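Local coordinates for cellulose 1,4-beta-cellobiosidase (Clostridium thermocellum, PDB 3ZQX), which hydrolyses cellulose to cellobiose as an intact enzyme, the fragment here being its family 3b carbohydrate-binding module, related to modules that attach to cellulose, at residues Q13-I19 with W106-S112; Q51-I55 with L66-F70; N30-K36 with K84-A90. The protein carries 1 engineered substitution. One frame throughout, in Å; residues are numbered along the deposited sequence.

Contact 1 (Q13-I19 with W106-S112). Engineered in segment 106-112: Trp106 (natural residue Asn). With CA (calcium ion), chain B.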
loop_
_atom_site.group_PDB
_atom_site.type_symbol
_atom_site.label_atom_id
_atom_site.label_comp_id
_atom_site.label_asym_id
_atom_site.label_seq_id
_atom_site.Cartn_x
_atom_site.Cartn_y
_atom_site.Cartn_z
ATOM N N GLN A 13 15.563 -6.830 -2.999
ATOM C CA GLN A 13 16.042 -7.706 -4.064
ATOM C C GLN A 13 15.068 -7.711 -5.231
ATOM O O GLN A 13 13.862 -7.808 -5.028
ATOM C CB GLN A 13 16.195 -9.135 -3.543
ATOM C CG GLN A 13 17.327 -9.326 -2.548
ATOM C CD GLN A 13 18.681 -9.416 -3.221
ATOM O OE1 GLN A 13 19.080 -10.479 -3.697
ATOM N NE2 GLN A 13 19.398 -8.298 -3.264
ATOM N N THR A 14 15.604 -7.597 -6.443
ATOM C CA THR A 14 14.800 -7.658 -7.659
ATOM C C THR A 14 13.936 -8.917 -7.644
ATOM O O THR A 14 12.708 -8.866 -7.794
ATOM C CB THR A 14 15.703 -7.648 -8.922
ATOM O OG1 THR A 14 16.425 -6.413 -8.979
ATOM C CG2 THR A 14 14.868 -7.800 -10.184
ATOM N N SER A 15 14.595 -10.047 -7.432
ATOM C CA SER A 15 13.940 -11.340 -7.448
ATOM C C SER A 15 13.693 -11.782 -6.011
ATOM O O SER A 15 14.641 -11.965 -5.240
ATOM C CB SER A 15 14.813 -12.358 -8.173
ATOM O OG SER A 15 14.287 -13.661 -8.023
ATOM N N THR A 16 12.425 -11.904 -5.631
ATOM C CA THR A 16 12.092 -12.305 -4.273
ATOM C C THR A 16 10.718 -12.934 -4.248
ATOM O O THR A 16 9.860 -12.584 -5.057
ATOM C CB THR A 16 12.105 -11.098 -3.307
ATOM O OG1 THR A 16 11.713 -11.528 -2.000
ATOM C CG2 THR A 16 11.151 -10.011 -3.777
ATOM N N GLN A 17 10.493 -13.825 -3.292
ATOM C CA GLN A 17 9.168 -14.377 -3.086
ATOM C C GLN A 17 8.249 -13.432 -2.317
ATOM O O GLN A 17 7.042 -13.672 -2.255
ATOM C CB GLN A 17 9.266 -15.711 -2.359
ATOM C CG GLN A 17 9.964 -16.774 -3.173
ATOM C CD GLN A 17 10.509 -17.871 -2.298
ATOM O OE1 GLN A 17 11.322 -17.616 -1.414
ATOM N NE2 GLN A 17 10.033 -19.093 -2.506
ATOM N N GLU A 18 8.803 -12.392 -1.697
ATOM C CA GLU A 18 7.997 -11.473 -0.908
ATOM C C GLU A 18 8.321 -10.018 -1.227
ATOM O O GLU A 18 9.405 -9.529 -0.913
ATOM C CB GLU A 18 8.233 -11.723 0.585
ATOM C CG GLU A 18 7.740 -13.082 1.047
ATOM C CD GLU A 18 7.873 -13.288 2.542
ATOM O OE1 GLU A 18 8.767 -12.676 3.155
ATOM O OE2 GLU A 18 7.073 -14.060 3.103
ATOM N N ILE A 19 7.364 -9.303 -1.809
ATOM C CA ILE A 19 7.409 -7.850 -1.766
ATOM C C ILE A 19 7.199 -7.492 -0.303
ATOM O O ILE A 19 6.339 -8.090 0.339
ATOM C CB ILE A 19 6.298 -7.220 -2.636
ATOM C CG1 ILE A 19 6.477 -7.604 -4.107
ATOM C CG2 ILE A 19 6.255 -5.715 -2.444
ATOM C CD1 ILE A 19 5.311 -7.197 -4.995
ATOM N N TRP A 106 4.456 -19.693 -3.569
ATOM C CA TRP A 106 5.798 -19.212 -3.252
ATOM C C TRP A 106 6.659 -18.966 -4.492
ATOM O O TRP A 106 7.882 -19.045 -4.439
ATOM C CB TRP A 106 6.485 -20.122 -2.222
ATOM C CG TRP A 106 5.872 -19.998 -0.859
ATOM C CD1 TRP A 106 4.957 -20.836 -0.288
ATOM C CD2 TRP A 106 6.124 -18.966 0.097
ATOM N NE1 TRP A 106 4.625 -20.383 0.968
ATOM C CE2 TRP A 106 5.330 -19.238 1.228
ATOM C CE3 TRP A 106 6.942 -17.833 0.105
ATOM C CZ2 TRP A 106 5.336 -18.421 2.359
ATOM C CZ3 TRP A 106 6.946 -17.024 1.227
ATOM C CH2 TRP A 106 6.148 -17.323 2.336
ATOM N N SER A 107 6.004 -18.592 -5.590
ATOM C CA SER A 107 6.702 -18.151 -6.793
ATOM C C SER A 107 7.451 -16.847 -6.554
ATOM O O SER A 107 7.168 -16.116 -5.608
ATOM C CB SER A 107 5.713 -17.929 -7.937
ATOM O OG SER A 107 5.090 -19.134 -8.340
ATOM N N PHE A 108 8.413 -16.565 -7.429
ATOM C CA PHE A 108 9.212 -15.346 -7.335
ATOM C C PHE A 108 8.612 -14.172 -8.099
ATOM O O PHE A 108 8.248 -14.295 -9.274
ATOM C CB PHE A 108 10.623 -15.588 -7.874
ATOM C CG PHE A 108 11.490 -16.415 -6.973
ATOM C CD1 PHE A 108 11.389 -17.794 -6.966
ATOM C CD2 PHE A 108 12.412 -15.813 -6.136
ATOM C CE1 PHE A 108 12.190 -18.558 -6.138
ATOM C CE2 PHE A 108 13.222 -16.576 -5.311
ATOM C CZ PHE A 108 13.108 -17.948 -5.317
ATOM N N HIS A 109 8.541 -13.028 -7.428
ATOM C CA HIS A 109 8.304 -11.757 -8.090
ATOM C C HIS A 109 9.544 -11.264 -8.813
ATOM O O HIS A 109 10.669 -11.591 -8.432
ATOM C CB HIS A 109 8.030 -10.654 -7.070
ATOM C CG HIS A 109 6.824 -10.854 -6.218
ATOM N ND1 HIS A 109 5.550 -10.566 -6.651
ATOM C CD2 HIS A 109 6.712 -11.228 -4.922
ATOM C CE1 HIS A 109 4.698 -10.779 -5.664
ATOM N NE2 HIS A 109 5.378 -11.178 -4.602
ATOM N N ASP A 110 9.322 -10.426 -9.822
ATOM C CA ASP A 110 10.339 -9.505 -10.325
ATOM C C ASP A 110 9.881 -8.119 -9.898
ATOM O O ASP A 110 8.875 -7.620 -10.384
ATOM C CB ASP A 110 10.400 -9.600 -11.849
ATOM C CG ASP A 110 11.394 -8.635 -12.468
ATOM O OD1 ASP A 110 11.983 -7.802 -11.759
ATOM O OD2 ASP A 110 11.573 -8.714 -13.703
ATOM N N GLN A 111 10.595 -7.498 -8.971
ATOM C CA GLN A 111 10.186 -6.183 -8.492
ATOM C C GLN A 111 10.638 -5.053 -9.404
ATOM O O GLN A 111 10.157 -3.930 -9.264
ATOM C CB GLN A 111 10.719 -5.915 -7.084
ATOM C CG GLN A 111 10.267 -6.904 -6.041
ATOM C CD GLN A 111 10.409 -6.344 -4.645
ATOM O OE1 GLN A 111 9.496 -5.690 -4.137
ATOM N NE2 GLN A 111 11.556 -6.580 -4.019
ATOM N N SER A 112 11.546 -5.339 -10.333
ATOM C CA SER A 112 12.138 -4.267 -11.138
ATOM C C SER A 112 11.158 -3.603 -12.088
ATOM O O SER A 112 11.400 -2.529 -12.549
ATOM C CB SER A 112 13.400 -4.757 -11.887
ATOM O OG SER A 112 13.054 -5.620 -12.913
HETATM CA CA CA B . 6.605 -7.466 -11.170
HETATM O O HOH W 1 12.247 -12.779 -10.558
HETATM O O HOH W 2 5.745 -15.847 -3.289
HETATM O O HOH W 3 6.383 -8.061 -8.733
#
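Gln17 lies flat on Phe108: its CG sits over the centre of the Phe108 ring, 3.8 Å above the plane, and the amide runs nearly parallel to the ring. With CG beside the backbone N (chi1 -65°) and the chain extended, Gln17 NE2 reaches Trp106 O at 2.9 Å, in the carbonyl plane and on a lone pair. The engineered Trp106 offers its ring edge to Gln17 CB and to Glu18 OE2, 3.5 Å from Trp106 CH2; that carboxylate is also salt-bridged to Arg102. Further along, Ile19 CG1 stands 3.7 Å above the middle of the His109 imidazole.

The backbones beneath form a short antiparallel ladder in the β-sandwich of the CBM3 family. His109 N donates to Thr16 O (2.7 Å) and Gln111 N to Thr14 O (2.8 Å), whereas the return bond from Thr16 N is weak. Gln111 NE2 adds a bond to Gln13 O, 2.8 Å long and almost in the amide plane.

Behind the imidazole, His109 NE2 donates to Ile101 O, which limits the ring's rotation, and an ST turn links Glu18 N to Thr16 OG1. Asp110 O binds calcium at 2.4 Å, alongside Thr45, Glu47, Asn113, Asp114 and a water.

Contact 2 (Q51-I55 with L66-F70)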
loop_
_atom_site.group_PDB
_atom_site.type_symbol
_atom_site.label_atom_id
_atom_site.label_comp_id
_atom_site.label_asym_id
_atom_site.label_seq_id
_atom_site.Cartn_x
_atom_site.Cartn_y
_atom_site.Cartn_z
ATOM N N GLN A 51 -2.394 -17.638 -6.827
ATOM C CA GLN A 51 -3.059 -16.714 -5.925
ATOM C C GLN A 51 -2.064 -15.779 -5.263
ATOM O O GLN A 51 -1.049 -16.220 -4.712
ATOM C CB GLN A 51 -3.804 -17.499 -4.849
ATOM C CG GLN A 51 -4.341 -16.645 -3.726
ATOM C CD GLN A 51 -5.118 -17.454 -2.718
ATOM O OE1 GLN A 51 -4.556 -17.977 -1.751
ATOM N NE2 GLN A 51 -6.421 -17.572 -2.939
ATOM N N LEU A 52 -2.367 -14.491 -5.319
ATOM C CA LEU A 52 -1.628 -13.482 -4.586
ATOM C C LEU A 52 -2.214 -13.338 -3.194
ATOM O O LEU A 52 -3.444 -13.360 -3.017
ATOM C CB LEU A 52 -1.728 -12.146 -5.308
ATOM C CG LEU A 52 -0.830 -12.038 -6.533
ATOM C CD1 LEU A 52 -1.339 -10.938 -7.453
ATOM C CD2 LEU A 52 0.607 -11.776 -6.115
ATOM N N GLN A 53 -1.337 -13.169 -2.207
ATOM C CA GLN A 53 -1.733 -13.045 -0.815
ATOM C C GLN A 53 -1.058 -11.843 -0.183
ATOM O O GLN A 53 0.128 -11.572 -0.422
ATOM C CB GLN A 53 -1.321 -14.301 -0.056
ATOM C CG GLN A 53 -1.901 -15.558 -0.657
ATOM C CD GLN A 53 -1.422 -16.809 0.039
ATOM O OE1 GLN A 53 -0.374 -16.819 0.690
ATOM N NE2 GLN A 53 -2.187 -17.883 -0.100
ATOM N N PHE A 54 -1.824 -11.122 0.626
ATOM C CA PHE A 54 -1.326 -10.031 1.455
ATOM C C PHE A 54 -1.223 -10.504 2.895
ATOM O O PHE A 54 -2.133 -11.175 3.394
ATOM C CB PHE A 54 -2.315 -8.868 1.395
ATOM C CG PHE A 54 -2.049 -7.785 2.409
ATOM C CD1 PHE A 54 -1.200 -6.742 2.110
ATOM C CD2 PHE A 54 -2.655 -7.806 3.657
ATOM C CE1 PHE A 54 -0.948 -5.739 3.034
ATOM C CE2 PHE A 54 -2.410 -6.807 4.583
ATOM C CZ PHE A 54 -1.557 -5.775 4.270
ATOM N N ILE A 55 -0.132 -10.147 3.570
ATOM C CA ILE A 55 -0.005 -10.421 4.993
ATOM C C ILE A 55 0.586 -9.210 5.698
ATOM O O ILE A 55 1.582 -8.630 5.237
ATOM C CB ILE A 55 0.878 -11.648 5.279
ATOM C CG1 ILE A 55 0.457 -12.861 4.443
ATOM C CG2 ILE A 55 0.836 -11.987 6.765
ATOM C CD1 ILE A 55 1.103 -12.934 3.076
ATOM N N LEU A 66 -7.651 -4.510 8.427
ATOM C CA LEU A 66 -7.274 -4.341 7.030
ATOM C C LEU A 66 -8.121 -5.245 6.146
ATOM O O LEU A 66 -8.443 -6.373 6.514
ATOM C CB LEU A 66 -5.799 -4.696 6.831
ATOM C CG LEU A 66 -4.798 -3.949 7.719
ATOM C CD1 LEU A 66 -3.380 -4.446 7.499
ATOM C CD2 LEU A 66 -4.881 -2.449 7.475
ATOM N N ILE A 67 -8.463 -4.739 4.967
ATOM C CA ILE A 67 -9.243 -5.487 3.989
ATOM C C ILE A 67 -8.468 -5.460 2.674
ATOM O O ILE A 67 -8.611 -4.531 1.879
ATOM C CB ILE A 67 -10.645 -4.870 3.799
ATOM C CG1 ILE A 67 -11.364 -4.735 5.145
ATOM C CG2 ILE A 67 -11.471 -5.711 2.833
ATOM C CD1 ILE A 67 -12.684 -3.987 5.064
ATOM N N PRO A 68 -7.578 -6.438 2.468
ATOM C CA PRO A 68 -6.764 -6.462 1.250
ATOM C C PRO A 68 -7.476 -7.053 0.047
ATOM O O PRO A 68 -8.272 -7.980 0.188
ATOM C CB PRO A 68 -5.590 -7.355 1.647
ATOM C CG PRO A 68 -6.196 -8.338 2.612
ATOM C CD PRO A 68 -7.212 -7.524 3.398
ATOM N N SER A 69 -7.105 -6.583 -1.134
ATOM C CA SER A 69 -7.545 -7.185 -2.381
ATOM C C SER A 69 -6.510 -6.869 -3.445
ATOM O O SER A 69 -5.563 -6.116 -3.200
ATOM C CB SER A 69 -8.937 -6.662 -2.784
ATOM O OG SER A 69 -8.947 -5.254 -2.943
ATOM N N PHE A 70 -6.711 -7.421 -4.637
ATOM C CA PHE A 70 -5.865 -7.133 -5.783
ATOM C C PHE A 70 -6.759 -6.700 -6.927
ATOM O O PHE A 70 -7.861 -7.220 -7.094
ATOM C CB PHE A 70 -5.002 -8.350 -6.141
ATOM C CG PHE A 70 -4.050 -8.717 -5.034
ATOM C CD1 PHE A 70 -2.804 -8.124 -4.962
ATOM C CD2 PHE A 70 -4.429 -9.593 -4.025
ATOM C CE1 PHE A 70 -1.933 -8.417 -3.920
ATOM C CE2 PHE A 70 -3.569 -9.879 -2.982
ATOM C CZ PHE A 70 -2.323 -9.295 -2.932
#
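Face-to-face packing of two β-sheets, the defining feature of a β-sandwich, is represented here by strands 52-55 and 66-70, which belong to different sheets of the CBM3 fold. Their axes approach to 7.4 Å and run roughly antiparallel, 157° apart, and the union between them is made by apolar side chains. Leu52 and Phe54 point from one strand toward Leu66, Pro68 and Phe70 of the other, while Gln53 and Ile67 point away.

Phe54, with CG anti to the backbone N (chi1 169°), is directed toward the facing strand. There its CD2 meets Pro68 CB at 3.6 Å, the two side chains crossing at about a right angle. Farther along the strand, Leu66 CD1 comes to the edge of the same ring, 3.9 Å from Phe54 CE2. Leu79 and Leu81 of the neighbouring strand 78-83 and Phe99 of strand 97-103 also touch Phe54, so both sheets contribute to its surroundings.

Phe70 closes the other end of the contact. Its ring rim is turned to the backbone of Gln53 and Phe54, with Phe54 N 4.0 Å from Phe70 CZ, and its face receives Leu52 in a CH-pi contact: Leu52 CB stands 3.6 Å above the plane, over the ring centre.

Contact 3 (N30-K36 with K84-A90)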
loop_
_atom_site.group_PDB
_atom_site.type_symbol
_atom_site.label_atom_id
_atom_site.label_comp_id
_atom_site.label_asym_id
_atom_site.label_seq_id
_atom_site.Cartn_x
_atom_site.Cartn_y
_atom_site.Cartn_z
ATOM N N ASN A 30 -7.615 19.011 8.135
ATOM C CA ASN A 30 -8.404 19.403 9.291
ATOM C C ASN A 30 -9.668 18.584 9.542
ATOM O O ASN A 30 -10.474 18.945 10.393
ATOM C CB ASN A 30 -8.677 20.906 9.307
ATOM C CG ASN A 30 -9.457 21.378 8.097
ATOM O OD1 ASN A 30 -10.064 20.582 7.381
ATOM N ND2 ASN A 30 -9.441 22.685 7.864
ATOM N N ARG A 31 -9.855 17.524 8.765
ATOM C CA ARG A 31 -11.044 16.680 8.861
ATOM C C ARG A 31 -10.703 15.302 9.412
ATOM O O ARG A 31 -9.823 14.630 8.884
ATOM C CB ARG A 31 -11.679 16.503 7.474
ATOM C CG ARG A 31 -12.131 17.811 6.849
ATOM C CD ARG A 31 -12.504 17.658 5.384
ATOM N NE ARG A 31 -11.360 17.240 4.587
ATOM C CZ ARG A 31 -10.502 18.069 4.004
ATOM N NH1 ARG A 31 -10.670 19.374 4.090
ATOM N NH2 ARG A 31 -9.482 17.580 3.310
ATOM N N ASP A 32 -11.401 14.863 10.453
ATOM C CA ASP A 32 -11.304 13.471 10.873
ATOM C C ASP A 32 -11.965 12.597 9.808
ATOM O O ASP A 32 -12.921 13.023 9.146
ATOM C CB ASP A 32 -12.084 13.218 12.161
ATOM C CG ASP A 32 -11.538 13.953 13.376
ATOM O OD1 ASP A 32 -10.494 14.629 13.325
ATOM O OD2 ASP A 32 -12.194 13.827 14.425
ATOM N N TYR A 33 -11.487 11.366 9.674
ATOM C CA TYR A 33 -12.105 10.404 8.772
ATOM C C TYR A 33 -12.315 9.068 9.450
ATOM O O TYR A 33 -11.716 8.786 10.495
ATOM C CB TYR A 33 -11.213 10.149 7.559
ATOM C CG TYR A 33 -10.974 11.343 6.682
ATOM C CD1 TYR A 33 -12.035 12.042 6.123
ATOM C CD2 TYR A 33 -9.687 11.759 6.393
ATOM C CE1 TYR A 33 -11.827 13.124 5.308
ATOM C CE2 TYR A 33 -9.460 12.844 5.570
ATOM C CZ TYR A 33 -10.539 13.517 5.026
ATOM O OH TYR A 33 -10.346 14.594 4.191
ATOM N N SER A 34 -13.141 8.234 8.831
ATOM C CA SER A 34 -13.026 6.800 9.026
ATOM C C SER A 34 -12.179 6.211 7.904
ATOM O O SER A 34 -12.387 6.529 6.727
ATOM C CB SER A 34 -14.385 6.122 9.006
ATOM O OG SER A 34 -14.188 4.720 9.060
ATOM N N LEU A 35 -11.239 5.347 8.265
ATOM C CA LEU A 35 -10.468 4.628 7.276
ATOM C C LEU A 35 -11.343 3.777 6.362
ATOM O O LEU A 35 -10.900 3.401 5.276
ATOM C CB LEU A 35 -9.389 3.777 7.942
ATOM C CG LEU A 35 -8.187 4.585 8.428
ATOM C CD1 LEU A 35 -7.434 3.834 9.511
ATOM C CD2 LEU A 35 -7.261 4.897 7.263
ATOM N N LYS A 36 -12.577 3.480 6.759
ATOM C CA LYS A 36 -13.452 2.717 5.878
ATOM C C LYS A 36 -13.674 3.444 4.554
ATOM O O LYS A 36 -14.045 2.817 3.556
ATOM C CB LYS A 36 -14.793 2.438 6.547
ATOM C CG LYS A 36 -15.735 3.628 6.540
ATOM C CD LYS A 36 -17.023 3.333 7.292
ATOM C CE LYS A 36 -17.933 4.555 7.315
ATOM N NZ LYS A 36 -18.290 4.999 5.935
ATOM N N LYS A 84 -11.660 -1.504 7.792
ATOM C CA LYS A 84 -12.870 -1.450 8.601
ATOM C C LYS A 84 -13.005 -0.049 9.195
ATOM O O LYS A 84 -12.173 0.829 8.919
ATOM C CB LYS A 84 -12.811 -2.518 9.687
ATOM C CG LYS A 84 -12.832 -3.928 9.113
ATOM C CD LYS A 84 -12.920 -4.985 10.189
ATOM C CE LYS A 84 -12.870 -6.380 9.579
ATOM N NZ LYS A 84 -12.749 -7.425 10.638
ATOM N N ASP A 85 -14.021 0.164 10.037
ATOM C CA ASP A 85 -14.335 1.533 10.431
ATOM C C ASP A 85 -13.467 1.804 11.655
ATOM O O ASP A 85 -13.892 1.697 12.805
ATOM C CB ASP A 85 -15.840 1.552 10.819
ATOM C CG ASP A 85 -16.356 2.926 11.223
ATOM O OD1 ASP A 85 -15.650 3.930 11.054
ATOM O OD2 ASP A 85 -17.503 3.002 11.708
ATOM N N VAL A 86 -12.321 2.406 11.351
ATOM C CA VAL A 86 -11.305 2.787 12.318
ATOM C C VAL A 86 -11.125 4.263 12.077
ATOM O O VAL A 86 -10.852 4.682 10.951
ATOM C CB VAL A 86 -9.955 2.060 12.115
ATOM C CG1 VAL A 86 -8.889 2.661 13.023
ATOM C CG2 VAL A 86 -10.105 0.570 12.389
ATOM N N LYS A 87 -11.317 5.052 13.119
ATOM C CA LYS A 87 -11.254 6.489 12.985
ATOM C C LYS A 87 -9.803 6.947 12.918
ATOM O O LYS A 87 -8.942 6.469 13.677
ATOM C CB LYS A 87 -11.987 7.160 14.157
ATOM C CG LYS A 87 -13.363 6.555 14.487
ATOM C CD LYS A 87 -14.307 6.550 13.291
ATOM C CE LYS A 87 -15.713 6.117 13.705
ATOM N NZ LYS A 87 -16.658 6.094 12.548
ATOM N N LEU A 88 -9.552 7.886 12.012
ATOM C CA LEU A 88 -8.251 8.497 11.786
ATOM C C LEU A 88 -8.404 10.010 11.934
ATOM O O LEU A 88 -8.890 10.680 11.012
ATOM C CB LEU A 88 -7.722 8.157 10.394
ATOM C CG LEU A 88 -6.394 8.824 10.032
ATOM C CD1 LEU A 88 -5.273 8.322 10.936
ATOM C CD2 LEU A 88 -6.062 8.605 8.565
ATOM N N PRO A 89 -8.099 10.547 13.118
ATOM C CA PRO A 89 -8.358 11.972 13.338
ATOM C C PRO A 89 -7.441 12.893 12.538
ATOM O O PRO A 89 -6.333 12.520 12.146
ATOM C CB PRO A 89 -8.077 12.138 14.833
ATOM C CG PRO A 89 -7.043 11.107 15.120
ATOM C CD PRO A 89 -7.466 9.916 14.291
ATOM N N ALA A 90 -7.919 14.109 12.320
ATOM C CA ALA A 90 -7.096 15.174 11.776
ATOM C C ALA A 90 -5.822 15.279 12.597
ATOM O O ALA A 90 -5.857 15.310 13.829
ATOM C CB ALA A 90 -7.859 16.494 11.817
#
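Ser34 and Asp85 adopt matching first torsions, each placing its polar branch opposite the backbone N (chi1 174° for Ser34 OG, -178° for Asp85 CG), and this brings the hydroxyl against the carboxylate. Ser34 OG donates to Asp85 OD1 at 2.6 Å, arriving on the anti side and well out of the carboxylate plane. Lys87 NZ takes the syn side of the same oxygen, 2.8 Å from Asp85 OD1, in a salt bridge. Two donors on one oxygen would tend to stabilise the charged form of Asp85. Ser34 OG is itself an acceptor, receiving Lys36 N at 3.1 Å in an ST turn that leads into the 3-10 segment, while the Lys36 chain lies alongside Asp85.

These groups flank a two-stranded antiparallel sheet. Tyr33 and Leu88 form a hydrogen-bonded pair, with Leu88 N to Tyr33 O at 2.8 Å and almost straight (177°), and Leu35 N continues the ladder to Val86 O. At the far end a side chain replaces a backbone carbonyl: Asp32 OD1 accepts Ala90 N at 2.8 Å.

Arg31 meets Tyr33 side-on, its NE and NH2 both donating to Tyr33 OH within the guanidinium plane. Asp2 and Lys134 also bond this hydroxyl. Below the ladder, Leu35 CG packs on Leu88 CB at 4.1 Å. Leu35 also touches the loop residues Ile61 and Thr94, and Leu88 rests on Val3 and Ile25, joining the small sheet to strands 3-9 and 15-27.

Overall arrangement
The three contacts show how separate pairings are connected along one sandwich. Contacts 1 and 3 lie on opposite sides of the chain's centre, their own centres about 33 Å apart and their nearest atoms about 20 Å apart, so they do not touch. Contact 2 touches both: Leu52 CD2 meets His109 CE1 of contact 1 at 4.2 Å, and Ile67 CD1 packs on Lys84 N of contact 3 at 3.8 Å. Contact 1 supplies a calcium ligand; the Leu52 side chain of contact 2 lies about 9 Å from that ion. Contact 3 sits at the end remote from contact 1, and strand 33-34 directly follows strand 15-27 in the chain.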